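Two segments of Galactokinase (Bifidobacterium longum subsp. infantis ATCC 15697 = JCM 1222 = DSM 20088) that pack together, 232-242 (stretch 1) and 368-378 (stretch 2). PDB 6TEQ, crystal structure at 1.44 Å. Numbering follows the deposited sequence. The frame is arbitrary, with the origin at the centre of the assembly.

Stretch 1 (232-242) LLVVDTQAPHQ
Stretch 2, residues 368-378: GFGGSIIALVD

Two neighbouring antiparallel strands of galactokinase, paired from Leu232 with Leu376 to Asp236 with Ser372, run at 165° with axes 4.6 Å apart; together the stretches bury 718 Å². The backbone is extended, with phi from -147° to -68° and psi from 105° to 164° over residues 232-236 and 372-378, and the register pairs Leu232 with Leu376, Leu233 with Ala375, Val234 with Ile374, Val235 with Ile373 and Asp236 with Ser372 (CA-CA 5.0, 5.1, 4.5, 5.3 and 4.1 Å). Two pairs bond reciprocally: Leu233 N to Ala375 O (2.8 Å) and Ala375 N to Leu233 O (2.9 Å); Val235 N to Ile373 O and Ile373 N to Val235 O (both 2.9 Å). CA-H...O contacts supplement this ladder, as between Ile374 CA and Leu233 O (3.1 Å). Leu232, Val234, Ile374 and Leu376 share one sheet face with Asp236 and Ser372. Leu232 (chi1 t, chi2 p) brings CD1 to 4.0 Å from Leu376 CD2, while Val234 CG2 (chi1 t) lies 3.9 Å from Ile374 CG2 (chi1 p, chi2 t). On the other face Leu233 CB (chi1 t, chi2 p) meets Ala375 CB at 4.3 Å, and Val235 CB (chi1 t) meets Ile373 CG1 (chi1 p) at 4.1 Å. The beta-branched valines and isoleucines favour extended backbone and, with the leucines, fill buried apolar space. Beyond the last bridge, Thr237 (phi/psi -63/-23, chi1 p) doubles its grip on Gly371 O, through N at 2.8 Å and OG1 at 2.7 Å; OG1 also accepts from Ala239 N (3.1 Å). Asp236 OD1 (chi1 t) receives Gln238 N at 2.9 Å. Gly370 (142/-169) lays CA over a face of the His241 ring (chi1 p, chi2 118°), 4.2 Å from its centroid; a CB would fall 2.6 Å from His241 CG. Gly371 (89/-137) has the positive phi that favours glycine. One water bridges Ala239 O (2.7 Å) and Gly371 N (2.8 Å), another Pro240 O (2.8 Å) and Phe369 O (2.9 Å).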

ATOM      1  N   LEU A 232     -12.821   5.882  10.100  1.00 12.35           N
ATOM      2  CA  LEU A 232     -11.448   5.358  10.119  1.00 11.09           C
ATOM      3  C   LEU A 232     -10.552   6.582  10.082  1.00 11.57           C
ATOM      4  O   LEU A 232     -10.453   7.213   9.031  1.00 13.36           O
ATOM      5  CB  LEU A 232     -11.183   4.444   8.937  1.00 11.86           C
ATOM      6  CG  LEU A 232      -9.802   3.826   8.958  1.00 13.95           C
ATOM      7  CD1 LEU A 232      -9.665   2.808  10.048  1.00 13.74           C
ATOM      8  CD2 LEU A 232      -9.532   3.219   7.593  1.00 17.26           C
ATOM      9  N   LEU A 233      -9.962   6.906  11.222  1.00 11.13           N
ATOM     10  CA  LEU A 233      -9.017   8.030  11.315  1.00 13.34           C
ATOM     11  C   LEU A 233      -7.712   7.542  10.695  1.00 13.07           C
ATOM     12  O   LEU A 233      -7.229   6.492  11.081  1.00 13.36           O
ATOM     13  CB  LEU A 233      -8.826   8.453  12.776  1.00 14.11           C
ATOM     14  CG  LEU A 233      -7.753   9.536  12.989  1.00 16.93           C
ATOM     15  CD1 LEU A 233      -8.113  10.785  12.230  1.00 17.90           C
ATOM     16  CD2 LEU A 233      -7.585   9.868  14.452  1.00 17.46           C
ATOM     17  N   VAL A 234      -7.124   8.350   9.827  1.00 13.55           N
ATOM     18  CA  VAL A 234      -5.785   8.069   9.275  1.00 13.49           C
ATOM     19  C   VAL A 234      -4.902   9.293   9.544  1.00 11.85           C
ATOM     20  O   VAL A 234      -5.354  10.390   9.195  1.00 11.82           O
ATOM     21  CB  VAL A 234      -5.866   7.747   7.784  1.00 14.53           C
ATOM     22  CG1 VAL A 234      -4.444   7.584   7.209  1.00 14.41           C
ATOM     23  CG2 VAL A 234      -6.726   6.547   7.560  1.00 14.02           C
ATOM     24  N   VAL A 235      -3.767   9.093  10.229  1.00 11.32           N
ATOM     25  CA  VAL A 235      -2.879  10.201  10.573  1.00 13.21           C
ATOM     26  C   VAL A 235      -1.515   9.864  10.036  1.00 12.18           C
ATOM     27  O   VAL A 235      -0.916   8.863  10.458  1.00 12.08           O
ATOM     28  CB  VAL A 235      -2.844  10.467  12.100  1.00 13.26           C
ATOM     29  CG1 VAL A 235      -1.769  11.515  12.430  1.00 13.67           C
ATOM     30  CG2 VAL A 235      -4.211  10.862  12.605  1.00 14.27           C
ATOM     31  N   ASP A 236      -1.038  10.675   9.133  1.00 12.84           N
ATOM     32  CA  ASP A 236       0.349  10.635   8.657  1.00 12.79           C
ATOM     33  C   ASP A 236       1.230  11.346   9.677  1.00 13.62           C
ATOM     34  O   ASP A 236       1.070  12.549   9.943  1.00 13.65           O
ATOM     35  CB  ASP A 236       0.413  11.285   7.286  1.00 13.93           C
ATOM     36  CG  ASP A 236       1.817  11.465   6.720  1.00 14.96           C
ATOM     37  OD1 ASP A 236       2.777  10.925   7.284  1.00 17.17           O
ATOM     38  OD2 ASP A 236       1.900  12.156   5.718  1.00 19.29           O
ATOM     39  N   THR A 237       2.097  10.612  10.344  1.00 15.49           N
ATOM     40  CA  THR A 237       2.957  11.193  11.395  1.00 15.17           C
ATOM     41  C   THR A 237       3.890  12.249  10.818  1.00 13.09           C
ATOM     42  O   THR A 237       4.308  13.092  11.594  1.00 15.79           O
ATOM     43  CB  THR A 237       3.807  10.169  12.147  1.00 15.49           C
ATOM     44  OG1 THR A 237       4.775   9.572  11.261  1.00 14.95           O
ATOM     45  CG2 THR A 237       2.888   9.152  12.806  1.00 16.18           C
ATOM     46  N   GLN A 238       4.183  12.204   9.535  1.00 13.62           N
ATOM     47  CA  GLN A 238       5.247  13.052   8.939  1.00 14.69           C
ATOM     48  C   GLN A 238       6.582  12.853   9.679  1.00 18.60           C
ATOM     49  O   GLN A 238       7.432  13.786   9.622  1.00 19.84           O
ATOM     50  CB  GLN A 238       4.776  14.504   8.886  1.00 15.69           C
ATOM     51  CG  GLN A 238       3.496  14.646   8.093  1.00 15.80           C
ATOM     52  CD  GLN A 238       3.306  16.042   7.564  1.00 19.60           C
ATOM     53  OE1 GLN A 238       2.757  16.935   8.208  1.00 23.08           O
ATOM     54  NE2 GLN A 238       3.952  16.249   6.431  1.00 20.89           N
ATOM     55  N   ALA A 239       6.792  11.692  10.330  1.00 18.82           N
ATOM     56  CA  ALA A 239       8.065  11.421  11.030  1.00 20.55           C
ATOM     57  C   ALA A 239       9.086  11.291   9.925  1.00 25.54           C
ATOM     58  O   ALA A 239       8.760  10.691   8.859  1.00 26.79           O
ATOM     59  CB  ALA A 239       8.059  10.168  11.827  1.00 21.45           C
ATOM     60  N   PRO A 240      10.326  11.789  10.183  1.00 27.60           N
ATOM     61  CA  PRO A 240      11.376  11.764   9.174  1.00 28.00           C
ATOM     62  C   PRO A 240      11.733  10.288   8.982  1.00 24.73           C
ATOM     63  O   PRO A 240      11.966   9.585   9.955  1.00 28.80           O
ATOM     64  CB  PRO A 240      12.495  12.581   9.824  1.00 34.37           C
ATOM     65  CG  PRO A 240      12.317  12.336  11.294  1.00 40.72           C
ATOM     66  CD  PRO A 240      10.811  12.386  11.460  1.00 36.03           C
ATOM     67  N   HIS A 241      11.725   9.792   7.763  1.00 32.21           N
ATOM     68  CA  HIS A 241      12.182   8.395   7.584  1.00 33.87           C
ATOM     69  C   HIS A 241      12.785   8.250   6.210  1.00 33.92           C
ATOM     70  O   HIS A 241      12.897   9.312   5.524  1.00 33.75           O
ATOM     71  CB  HIS A 241      11.068   7.434   7.923  0.50 27.52           C
ATOM     72  CG  HIS A 241       9.906   7.549   7.010  0.50 20.78           C
ATOM     73  ND1 HIS A 241       9.532   6.505   6.240  0.50 21.70           N
ATOM     74  CD2 HIS A 241       9.003   8.529   6.827  0.50 20.53           C
ATOM     75  CE1 HIS A 241       8.466   6.845   5.547  0.50 27.25           C
ATOM     76  NE2 HIS A 241       8.113   8.076   5.906  0.50 23.10           N
ATOM     77  N   GLN A 242      13.162   7.012   5.858  1.00 37.40           N
ATOM     78  CA  GLN A 242      13.998   6.787   4.671  1.00 28.50           C
ATOM     79  C   GLN A 242      13.632   5.499   3.910  1.00 24.61           C
ATOM     80  O   GLN A 242      14.016   4.378   4.334  1.00 25.87           O
ATOM     81  CB  GLN A 242      15.467   6.710   5.087  1.00 28.71           C
ATOM     82  CG  GLN A 242      16.335   6.787   3.855  1.00 26.16           C
ATOM     83  CD  GLN A 242      17.777   6.740   4.220  1.00 21.70           C
ATOM     84  OE1 GLN A 242      18.097   6.855   5.385  1.00 32.67           O
ATOM     85  NE2 GLN A 242      18.609   6.631   3.215  1.00 29.68           N
ATOM     86  N   GLY A 368       5.852   0.567   7.973  1.00 14.29           N
ATOM     87  CA  GLY A 368       6.427   1.043   9.226  1.00 14.96           C
ATOM     88  C   GLY A 368       7.612   1.963   9.051  1.00 13.35           C
ATOM     89  O   GLY A 368       7.797   2.540   7.971  1.00 14.91           O
ATOM     90  N   PHE A 369       8.391   2.082  10.143  1.00 13.54           N
ATOM     91  CA  PHE A 369       9.637   2.900  10.217  1.00 15.25           C
ATOM     92  C   PHE A 369       9.284   4.365  10.082  1.00 16.41           C
ATOM     93  O   PHE A 369      10.188   5.178   9.918  1.00 19.77           O
ATOM     94  CB  PHE A 369      10.605   2.463   9.113  1.00 16.11           C
ATOM     95  CG  PHE A 369      10.872   0.993   9.091  1.00 18.76           C
ATOM     96  CD1 PHE A 369      11.591   0.413  10.117  1.00 17.19           C
ATOM     97  CD2 PHE A 369      10.456   0.215   8.016  1.00 17.89           C
ATOM     98  CE1 PHE A 369      11.824  -0.949  10.098  1.00 22.75           C
ATOM     99  CE2 PHE A 369      10.727  -1.137   7.987  1.00 19.87           C
ATOM    100  CZ  PHE A 369      11.423  -1.714   9.023  1.00 20.94           C
ATOM    101  N   GLY A 370       8.010   4.711  10.244  1.00 15.96           N
ATOM    102  CA  GLY A 370       7.484   6.029   9.929  1.00 14.56           C
ATOM    103  C   GLY A 370       6.119   5.884   9.333  1.00 13.20           C
ATOM    104  O   GLY A 370       5.567   4.764   9.412  1.00 13.84           O
ATOM    105  N   GLY A 371       5.595   6.976   8.777  1.00 12.54           N
ATOM    106  CA  GLY A 371       4.356   6.932   8.014  1.00 14.01           C
ATOM    107  C   GLY A 371       3.157   7.131   8.897  1.00 11.78           C
ATOM    108  O   GLY A 371       3.139   8.034   9.728  1.00 13.34           O
ATOM    109  N   SER A 372       2.136   6.311   8.654  1.00 11.79           N
ATOM    110  CA  SER A 372       0.785   6.616   9.179  1.00 10.76           C
ATOM    111  C   SER A 372       0.294   5.590  10.197  1.00  9.66           C
ATOM    112  O   SER A 372       0.683   4.392  10.153  1.00 11.40           O
ATOM    113  CB  SER A 372      -0.236   6.773   8.076  1.00 11.96           C
ATOM    114  OG  SER A 372       0.150   7.710   7.099  1.00 12.38           O
ATOM    115  N   ILE A 373      -0.615   6.058  11.030  1.00  9.84           N
ATOM    116  CA  ILE A 373      -1.463   5.218  11.873  1.00 10.50           C
ATOM    117  C   ILE A 373      -2.880   5.302  11.367  1.00  9.90           C
ATOM    118  O   ILE A 373      -3.305   6.267  10.731  1.00 11.92           O
ATOM    119  CB  ILE A 373      -1.342   5.551  13.385  1.00 10.87           C
ATOM    120  CG1 ILE A 373      -2.034   6.853  13.795  1.00 12.23           C
ATOM    121  CG2 ILE A 373       0.070   5.502  13.858  1.00 12.93           C
ATOM    122  CD1 ILE A 373      -2.607   6.742  15.134  1.00 14.07           C
ATOM    123  N   ILE A 374      -3.648   4.309  11.769  1.00 10.07           N
ATOM    124  CA  ILE A 374      -5.094   4.260  11.577  1.00  9.87           C
ATOM    125  C   ILE A 374      -5.733   3.919  12.912  1.00 11.27           C
ATOM    126  O   ILE A 374      -5.142   3.289  13.770  1.00 11.05           O
ATOM    127  CB  ILE A 374      -5.476   3.276  10.477  1.00 11.39           C
ATOM    128  CG1 ILE A 374      -5.266   1.841  10.919  1.00 12.65           C
ATOM    129  CG2 ILE A 374      -4.745   3.635   9.183  1.00 11.50           C
ATOM    130  CD1 ILE A 374      -5.613   0.793   9.891  1.00 12.20           C
ATOM    131  N   ALA A 375      -6.967   4.352  13.041  1.00 10.31           N
ATOM    132  CA  ALA A 375      -7.774   4.070  14.223  1.00 11.20           C
ATOM    133  C   ALA A 375      -9.231   3.933  13.838  1.00 11.21           C
ATOM    134  O   ALA A 375      -9.786   4.781  13.075  1.00 12.78           O
ATOM    135  CB  ALA A 375      -7.570   5.183  15.247  1.00 12.46           C
ATOM    136  N   LEU A 376      -9.863   2.929  14.405  1.00 11.43           N
ATOM    137  CA  LEU A 376     -11.318   2.761  14.347  1.00 12.40           C
ATOM    138  C   LEU A 376     -11.822   3.616  15.491  1.00 11.77           C
ATOM    139  O   LEU A 376     -11.521   3.313  16.621  1.00 14.37           O
ATOM    140  CB  LEU A 376     -11.712   1.301  14.496  1.00 14.96           C
ATOM    141  CG  LEU A 376     -11.508   0.446  13.277  1.00 17.61           C
ATOM    142  CD1 LEU A 376     -11.708  -1.039  13.685  1.00 16.85           C
ATOM    143  CD2 LEU A 376     -12.457   0.814  12.140  1.00 17.85           C
ATOM    144  N   VAL A 377     -12.650   4.601  15.153  1.00 11.29           N
ATOM    145  CA  VAL A 377     -13.202   5.534  16.128  1.00 11.65           C
ATOM    146  C   VAL A 377     -14.688   5.710  15.850  1.00 13.43           C
ATOM    147  O   VAL A 377     -15.150   5.401  14.759  1.00 13.90           O
ATOM    148  CB  VAL A 377     -12.464   6.877  16.088  1.00 13.17           C
ATOM    149  CG1 VAL A 377     -10.983   6.696  16.204  1.00 13.36           C
ATOM    150  CG2 VAL A 377     -12.810   7.665  14.855  1.00 12.89           C
ATOM    151  N   ASP A 378     -15.404   6.252  16.825  1.00 14.26           N
ATOM    152  CA  ASP A 378     -16.813   6.589  16.537  1.00 15.42           C
ATOM    153  C   ASP A 378     -16.899   7.727  15.530  1.00 13.37           C
ATOM    154  O   ASP A 378     -16.066   8.671  15.545  1.00 15.77           O
ATOM    155  CB  ASP A 378     -17.595   6.943  17.782  1.00 17.00           C
ATOM    156  CG  ASP A 378     -17.832   5.730  18.688  1.00 20.34           C
ATOM    157  OD1 ASP A 378     -18.119   4.615  18.153  1.00 21.98           O
ATOM    158  OD2 ASP A 378     -17.630   5.871  19.868  1.00 24.79           O
TER
HETATM  159  O   HOH W   1       6.378   9.586   8.087  1.00 32.03           O
HETATM  160  O   HOH W   2      10.344   7.724  11.289  1.00 24.57           O